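Local coordinates for protein fructose-bisphosphate aldolase (PDB 4TR9) that belongs to the class I aldolase family, adopts a TIM-barrel fold, assembles as four chains and carries a small-molecule ligand in a pocket of the barrel, at residues A[19-22]-A[23-27]; A[54-58]-A[59-63]; A[207-210]-A[211-215]. All blocks are in the same frame, centred on the assembly; numbering follows the deposited sequence.

Interaction 1: A[19-22]-A[23-27]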
loop_
_atom_site.group_PDB
_atom_site.type_symbol
_atom_site.label_atom_id
_atom_site.label_comp_id
_atom_site.label_asym_id
_atom_site.label_seq_id
_atom_site.Cartn_x
_atom_site.Cartn_y
_atom_site.Cartn_z
ATOM N N ALA A 19 -1.659 19.797 20.503
ATOM C CA ALA A 19 -1.247 18.432 20.813
ATOM C C ALA A 19 -1.194 18.187 22.319
ATOM O O ALA A 19 -1.425 17.070 22.783
ATOM C CB ALA A 19 0.104 18.135 20.185
ATOM N N GLU A 20 -0.892 19.237 23.075
ATOM C CA GLU A 20 -0.792 19.130 24.526
ATOM C C GLU A 20 -2.167 18.940 25.160
ATOM O O GLU A 20 -2.337 18.112 26.054
ATOM C CB GLU A 20 -0.109 20.371 25.103
ATOM C CG GLU A 20 0.296 20.245 26.559
ATOM C CD GLU A 20 1.183 21.387 27.015
ATOM O OE1 GLU A 20 1.527 22.247 26.177
ATOM O OE2 GLU A 20 1.538 21.423 28.212
ATOM N N GLU A 21 -3.144 19.706 24.686
ATOM C CA GLU A 21 -4.505 19.623 25.203
ATOM C C GLU A 21 -5.148 18.281 24.866
ATOM O O GLU A 21 -5.852 17.693 25.689
ATOM C CB GLU A 21 -5.360 20.766 24.649
ATOM C CG GLU A 21 -6.788 20.786 25.175
ATOM C CD GLU A 21 -7.635 21.870 24.533
ATOM O OE1 GLU A 21 -7.155 22.515 23.577
ATOM O OE2 GLU A 21 -8.783 22.076 24.982
ATOM N N LEU A 22 -4.900 17.802 23.651
ATOM C CA LEU A 22 -5.469 16.543 23.187
ATOM C C LEU A 22 -4.958 15.359 24.001
ATOM O O LEU A 22 -5.700 14.415 24.272
ATOM C CB LEU A 22 -5.156 16.335 21.705
ATOM C CG LEU A 22 -5.767 17.358 20.747
ATOM C CD1 LEU A 22 -5.222 17.172 19.340
ATOM C CD2 LEU A 22 -7.287 17.273 20.759
ATOM N N ALA A 23 -3.688 15.418 24.387
ATOM C CA ALA A 23 -3.077 14.360 25.183
ATOM C C ALA A 23 -3.660 14.329 26.591
ATOM O O ALA A 23 -3.824 13.262 27.183
ATOM C CB ALA A 23 -1.570 14.541 25.236
ATOM N N THR A 24 -3.969 15.509 27.122
ATOM C CA THR A 24 -4.550 15.625 28.455
ATOM C C THR A 24 -5.960 15.048 28.492
ATOM O O THR A 24 -6.294 14.259 29.377
ATOM C CB THR A 24 -4.591 17.093 28.928
ATOM O OG1 THR A 24 -3.255 17.598 29.048
ATOM C CG2 THR A 24 -5.290 17.201 30.275
ATOM N N THR A 25 -6.780 15.445 27.523
ATOM C CA THR A 25 -8.165 14.995 27.442
ATOM C C THR A 25 -8.253 13.487 27.217
ATOM O O THR A 25 -9.100 12.812 27.803
ATOM C CB THR A 25 -8.921 15.721 26.313
ATOM O OG1 THR A 25 -8.841 17.137 26.514
ATOM C CG2 THR A 25 -10.383 15.300 26.284
ATOM N N ALA A 26 -7.369 12.967 26.372
ATOM C CA ALA A 26 -7.357 11.544 26.047
ATOM C C ALA A 26 -7.055 10.684 27.272
ATOM O O ALA A 26 -7.713 9.670 27.504
ATOM C CB ALA A 26 -6.346 11.264 24.947
ATOM N N GLN A 27 -6.059 11.092 28.051
ATOM C CA GLN A 27 -5.675 10.356 29.251
ATOM C C GLN A 27 -6.725 10.511 30.347
ATOM O O GLN A 27 -6.952 9.597 31.139
ATOM C CB GLN A 27 -4.307 10.829 29.753
ATOM C CG GLN A 27 -3.814 10.115 31.004
ATOM C CD GLN A 27 -3.554 8.637 30.776
ATOM O OE1 GLN A 27 -3.246 8.211 29.661
ATOM N NE2 GLN A 27 -3.677 7.845 31.835
#

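Interaction 2: A[54-58]-A[59-63]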
loop_
_atom_site.group_PDB
_atom_site.type_symbol
_atom_site.label_atom_id
_atom_site.label_comp_id
_atom_site.label_asym_id
_atom_site.label_seq_id
_atom_site.Cartn_x
_atom_site.Cartn_y
_atom_site.Cartn_z
ATOM N N LYS A 54 -42.528 1.076 25.799
ATOM C CA LYS A 54 -43.811 1.683 25.448
ATOM C C LYS A 54 -43.826 3.170 25.784
ATOM O O LYS A 54 -44.476 3.599 26.736
ATOM C CB LYS A 54 -44.966 0.963 26.153
ATOM C CG LYS A 54 -45.483 -0.267 25.415
ATOM C CD LYS A 54 -44.454 -1.387 25.379
ATOM C CE LYS A 54 -44.847 -2.466 24.386
ATOM N NZ LYS A 54 -43.816 -3.536 24.297
ATOM N N LEU A 55 -43.101 3.945 24.987
ATOM C CA LEU A 55 -42.965 5.376 25.214
ATOM C C LEU A 55 -42.883 6.113 23.883
ATOM O O LEU A 55 -42.177 5.685 22.971
ATOM C CB LEU A 55 -41.725 5.663 26.063
ATOM C CG LEU A 55 -41.396 7.127 26.353
ATOM C CD1 LEU A 55 -42.513 7.781 27.151
ATOM C CD2 LEU A 55 -40.068 7.235 27.088
ATOM N N GLU A 56 -43.610 7.220 23.773
ATOM C CA GLU A 56 -43.618 8.001 22.542
ATOM C C GLU A 56 -42.291 8.735 22.357
ATOM O O GLU A 56 -41.735 9.285 23.308
ATOM C CB GLU A 56 -44.791 8.992 22.536
ATOM C CG GLU A 56 -44.801 10.005 23.679
ATOM C CD GLU A 56 -45.375 9.450 24.974
ATOM O OE1 GLU A 56 -45.469 8.213 25.115
ATOM O OE2 GLU A 56 -45.738 10.259 25.855
ATOM N N ASN A 57 -41.782 8.730 21.129
ATOM C CA ASN A 57 -40.499 9.357 20.831
ATOM C C ASN A 57 -40.644 10.843 20.523
ATOM O O ASN A 57 -40.594 11.257 19.364
ATOM C CB ASN A 57 -39.817 8.645 19.660
ATOM C CG ASN A 57 -38.407 9.153 19.408
ATOM O OD1 ASN A 57 -37.764 9.703 20.302
ATOM N ND2 ASN A 57 -37.921 8.970 18.187
ATOM N N THR A 58 -40.826 11.641 21.569
ATOM C CA THR A 58 -40.931 13.087 21.421
ATOM C C THR A 58 -39.621 13.759 21.815
ATOM O O THR A 58 -38.725 13.115 22.360
ATOM C CB THR A 58 -42.074 13.662 22.275
ATOM O OG1 THR A 58 -41.795 13.440 23.662
ATOM C CG2 THR A 58 -43.392 12.996 21.912
ATOM N N ILE A 59 -39.513 15.053 21.540
ATOM C CA ILE A 59 -38.316 15.803 21.897
ATOM C C ILE A 59 -38.269 16.022 23.409
ATOM O O ILE A 59 -37.195 16.157 23.996
ATOM C CB ILE A 59 -38.251 17.160 21.153
ATOM C CG1 ILE A 59 -36.925 17.874 21.435
ATOM C CG2 ILE A 59 -39.439 18.040 21.517
ATOM C CD1 ILE A 59 -36.800 19.222 20.759
ATOM N N GLU A 60 -39.441 16.032 24.039
ATOM C CA GLU A 60 -39.527 16.186 25.487
ATOM C C GLU A 60 -39.012 14.941 26.197
ATOM O O GLU A 60 -38.330 15.037 27.216
ATOM C CB GLU A 60 -40.966 16.481 25.921
ATOM C CG GLU A 60 -41.428 17.909 25.661
ATOM C CD GLU A 60 -41.736 18.175 24.199
ATOM O OE1 GLU A 60 -41.944 17.201 23.446
ATOM O OE2 GLU A 60 -41.770 19.359 23.804
ATOM N N ASN A 61 -39.341 13.773 25.655
ATOM C CA ASN A 61 -38.918 12.510 26.248
ATOM C C ASN A 61 -37.425 12.257 26.072
ATOM O O ASN A 61 -36.768 11.740 26.976
ATOM C CB ASN A 61 -39.714 11.348 25.654
ATOM C CG ASN A 61 -41.170 11.369 26.070
ATOM O OD1 ASN A 61 -41.532 11.985 27.072
ATOM N ND2 ASN A 61 -42.014 10.688 25.305
ATOM N N ARG A 62 -36.894 12.616 24.908
ATOM C CA ARG A 62 -35.465 12.481 24.653
ATOM C C ARG A 62 -34.677 13.385 25.593
ATOM O O ARG A 62 -33.648 12.986 26.138
ATOM C CB ARG A 62 -35.132 12.813 23.197
ATOM C CG ARG A 62 -35.691 11.821 22.190
ATOM C CD ARG A 62 -35.088 12.037 20.812
ATOM N NE ARG A 62 -35.384 13.365 20.283
ATOM C CZ ARG A 62 -36.431 13.643 19.513
ATOM N NH1 ARG A 62 -36.624 14.879 19.075
ATOM N NH2 ARG A 62 -37.285 12.685 19.181
ATOM N N ALA A 63 -35.174 14.601 25.784
ATOM C CA ALA A 63 -34.558 15.538 26.713
ATOM C C ALA A 63 -34.667 15.020 28.144
ATOM O O ALA A 63 -33.699 15.061 28.901
ATOM C CB ALA A 63 -35.202 16.909 26.593
#

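Interaction 3: A[207-210]-A[211-215]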
loop_
_atom_site.group_PDB
_atom_site.type_symbol
_atom_site.label_atom_id
_atom_site.label_comp_id
_atom_site.label_asym_id
_atom_site.label_seq_id
_atom_site.Cartn_x
_atom_site.Cartn_y
_atom_site.Cartn_z
ATOM N N GLU A 207 -11.306 -17.648 17.194
ATOM C CA GLU A 207 -9.984 -17.591 16.583
ATOM C C GLU A 207 -10.027 -16.789 15.286
ATOM O O GLU A 207 -9.095 -16.051 14.970
ATOM C CB GLU A 207 -9.446 -18.999 16.314
ATOM C CG GLU A 207 -9.104 -19.799 17.566
ATOM C CD GLU A 207 -10.324 -20.388 18.252
ATOM O OE1 GLU A 207 -11.452 -20.195 17.747
ATOM O OE2 GLU A 207 -10.155 -21.049 19.298
ATOM N N VAL A 208 -11.117 -16.942 14.542
ATOM C CA VAL A 208 -11.312 -16.205 13.300
ATOM C C VAL A 208 -11.443 -14.712 13.580
ATOM O O VAL A 208 -10.854 -13.884 12.883
ATOM C CB VAL A 208 -12.560 -16.697 12.540
ATOM C CG1 VAL A 208 -12.807 -15.846 11.303
ATOM C CG2 VAL A 208 -12.407 -18.162 12.164
ATOM N N CYS A 209 -12.211 -14.378 14.613
ATOM C CA CYS A 209 -12.416 -12.987 15.000
ATOM C C CYS A 209 -11.105 -12.312 15.388
ATOM O O CYS A 209 -10.900 -11.133 15.105
ATOM C CB CYS A 209 -13.412 -12.894 16.157
ATOM S SG CYS A 209 -13.738 -11.208 16.721
ATOM N N ALA A 210 -10.220 -13.064 16.033
ATOM C CA ALA A 210 -8.920 -12.540 16.436
ATOM C C ALA A 210 -8.067 -12.195 15.221
ATOM O O ALA A 210 -7.454 -11.129 15.163
ATOM C CB ALA A 210 -8.196 -13.537 17.325
ATOM N N VAL A 211 -8.035 -13.104 14.251
ATOM C CA VAL A 211 -7.253 -12.908 13.035
ATOM C C VAL A 211 -7.766 -11.712 12.237
ATOM O O VAL A 211 -6.984 -10.903 11.737
ATOM C CB VAL A 211 -7.279 -14.164 12.143
ATOM C CG1 VAL A 211 -6.533 -13.913 10.845
ATOM C CG2 VAL A 211 -6.682 -15.352 12.881
ATOM N N VAL A 212 -9.087 -11.604 12.130
ATOM C CA VAL A 212 -9.711 -10.503 11.405
ATOM C C VAL A 212 -9.474 -9.169 12.110
ATOM O O VAL A 212 -9.094 -8.184 11.476
ATOM C CB VAL A 212 -11.227 -10.726 11.236
ATOM C CG1 VAL A 212 -11.893 -9.482 10.667
ATOM C CG2 VAL A 212 -11.488 -11.932 10.348
ATOM N N THR A 213 -9.696 -9.143 13.420
ATOM C CA THR A 213 -9.510 -7.926 14.201
ATOM C C THR A 213 -8.062 -7.454 14.137
ATOM O O THR A 213 -7.793 -6.259 14.017
ATOM C CB THR A 213 -9.914 -8.129 15.672
ATOM O OG1 THR A 213 -11.269 -8.594 15.736
ATOM C CG2 THR A 213 -9.796 -6.826 16.446
ATOM N N GLN A 214 -7.132 -8.401 14.206
ATOM C CA GLN A 214 -5.712 -8.089 14.115
ATOM C C GLN A 214 -5.368 -7.491 12.753
ATOM O O GLN A 214 -4.560 -6.567 12.655
ATOM C CB GLN A 214 -4.874 -9.343 14.373
ATOM C CG GLN A 214 -3.376 -9.136 14.230
ATOM C CD GLN A 214 -2.582 -10.383 14.566
ATOM O OE1 GLN A 214 -3.089 -11.301 15.213
ATOM N NE2 GLN A 214 -1.329 -10.422 14.128
ATOM N N LYS A 215 -5.992 -8.020 11.705
ATOM C CA LYS A 215 -5.756 -7.541 10.347
ATOM C C LYS A 215 -6.339 -6.147 10.141
ATOM O O LYS A 215 -5.711 -5.287 9.523
ATOM C CB LYS A 215 -6.350 -8.515 9.327
ATOM C CG LYS A 215 -6.138 -8.106 7.878
ATOM C CD LYS A 215 -6.866 -9.045 6.931
ATOM C CE LYS A 215 -6.633 -8.661 5.478
ATOM N NZ LYS A 215 -5.199 -8.774 5.092
#

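Interaction 1: A[19-22]-A[23-27]
Successive turns of helix 16-29 meet where Thr24 reaches back to the carbonyl of Glu20, the familiar helix arrangement in which a threonine hydroxyl donates to the carbonyl four residues earlier. Glu20 O is gripped twice: Thr24 OG1 lies 3.2 Å from it and Thr24 N lies 3.3 Å from it, the two donors coming from opposite faces of the carbonyl plane. The hydroxyl gets there because OG1 stands beside its own backbone N (chi1 -64°), with CG2 anti to that nitrogen. The main-chain pattern carries on with Thr25 N to Glu21 O at 3.0 Å and Ala26 N to Leu22 O at 3.0 Å. Methyl groups rest on carbonyls of the preceding turn: Ala23 CB approaches Ala19 O to 3.5 Å, and Ala26 CB approaches Leu22 O to 3.3 Å. Glu21 extends off the helix, and its OE2 is hydrogen-bonded to Tyr144. The helix has an exposed side bearing Glu20, Thr24 and Gln27, while Leu22 and Thr25 face inward onto Val191, the first residue of strand 191-198. Ala26 leans on Pro273, just before strand 274-277, so the helix lies against the barrel where strands begin.

Interaction 2: A[54-58]-A[59-63]
Asn61 folds back toward the loop it follows, pointing its amide ND2 at the carbonyl of Glu56. The hydrogen bond from Asn61 ND2 to Glu56 O measures 2.5 Å, a value too short to be taken literally. CG of Asn61 stands beside its backbone N, on the side of the helix start that faces Glu56 and Thr58. There the amide nitrogen meets Leu55 from the other direction, with Leu55 CD1 3.5 Å from Asn61 ND2, while the Glu56 side chain, bent at chi2, crosses the Asn61 side chain at about a right angle and brings Glu56 CG to 3.3 Å from Asn61 ND2. Thr58 is the N-cap of helix 59-70. Its hydroxyl sits between its own backbone N and carbonyl carbon (chi1 64°), which turns OG1 toward the amide of Asn61 in the first turn, and the capping bond from Asn61 N measures 3.2 Å. Just before it, Asn57 is the centre of an inverse gamma turn, closed by a weak bond from Thr58 N to Glu56 O. Arg62, at the end of the first turn, bends at chi3 to swing its guanidinium back, with Thr58 O over one face, and Arg62 NH2 donates to Asn57 OD1 at 3.2 Å. Asn57 OD1 lies near the guanidinium plane, yet the nitrogen stands 60° above the Asn57 carbonyl plane, away from a lone-pair direction; the two flat groups are turned 81° apart. The backbone of Arg62 also binds here, Arg62 N to Thr58 O at 3.2 Å. Arg62 NE forms a salt bridge with Glu87, and together with the bond to Asn57 OD1 this should limit the turning of the guanidinium. The Arg62 side chain touches Ile46 of helix 43-52. Asn57 rests on Lys47 and Phe50 of that same helix.

Interaction 3: A[207-210]-A[211-215]
Thr213 holds the carbonyl of Cys209 with both its hydroxyl and its amide on the buried side of helix 206-226. Cys209 O takes two donors of one residue, Thr213 OG1 at 2.6 Å on one face of its plane and Thr213 N at 2.9 Å on the other. The hydroxyl stands beside its own backbone N (chi1 -56°), directed at the preceding turn, and in that position OG1 also lies 3.7 Å from Cys209 SG. Val212 CG2 presses on Val208 O at 3.3 Å and only grazes Val208 CG1 at 4.2 Å. The i to i+4 bonds Val212 N to Val208 O and Gln214 N to Ala210 O continue the helix. The solvent side is looser: the exposed Glu207 side chain points off the helix, stays clear of 211-215 and has a weak bond to Ser205, although Glu207 O takes Val211 N at 3.2 Å and touches Val211 CG2. Val211 is partly exposed, though it packs on Ala10 of a second subunit, and Tyr7 of that same second subunit meets Val212. The helix belongs to the beta-alpha-beta unit between strands 191-198 and 235-236: Val212 and Thr213 lie on Ile198, Ala210 and Thr213 on Thr263 of helix 253-267, and Lys215 on Ile171 of helix 168-187.

In the fold
The three contacts share no element and do not touch, their centres lying about 30 to 40 Å apart. Interaction 3 is the buried one, in a barrel helix that also meets another subunit; interaction 1 is partly buried, in a helix set against the starts of strands; interaction 2 is a surface contact. In interactions 1 and 3 a threonine hydroxyl joins the helix's own bonding, with methyl groups resting on backbone carbonyls, and in interaction 3 one valine-valine contact as well. Interaction 2, at a loop-to-helix junction, relies instead on side-chain amides, a cap and a guanidinium. Interactions 2 and 3 lie on opposite sides of the chain's centre, and the side chain of Arg62 is about 12 Å from the bound ligand.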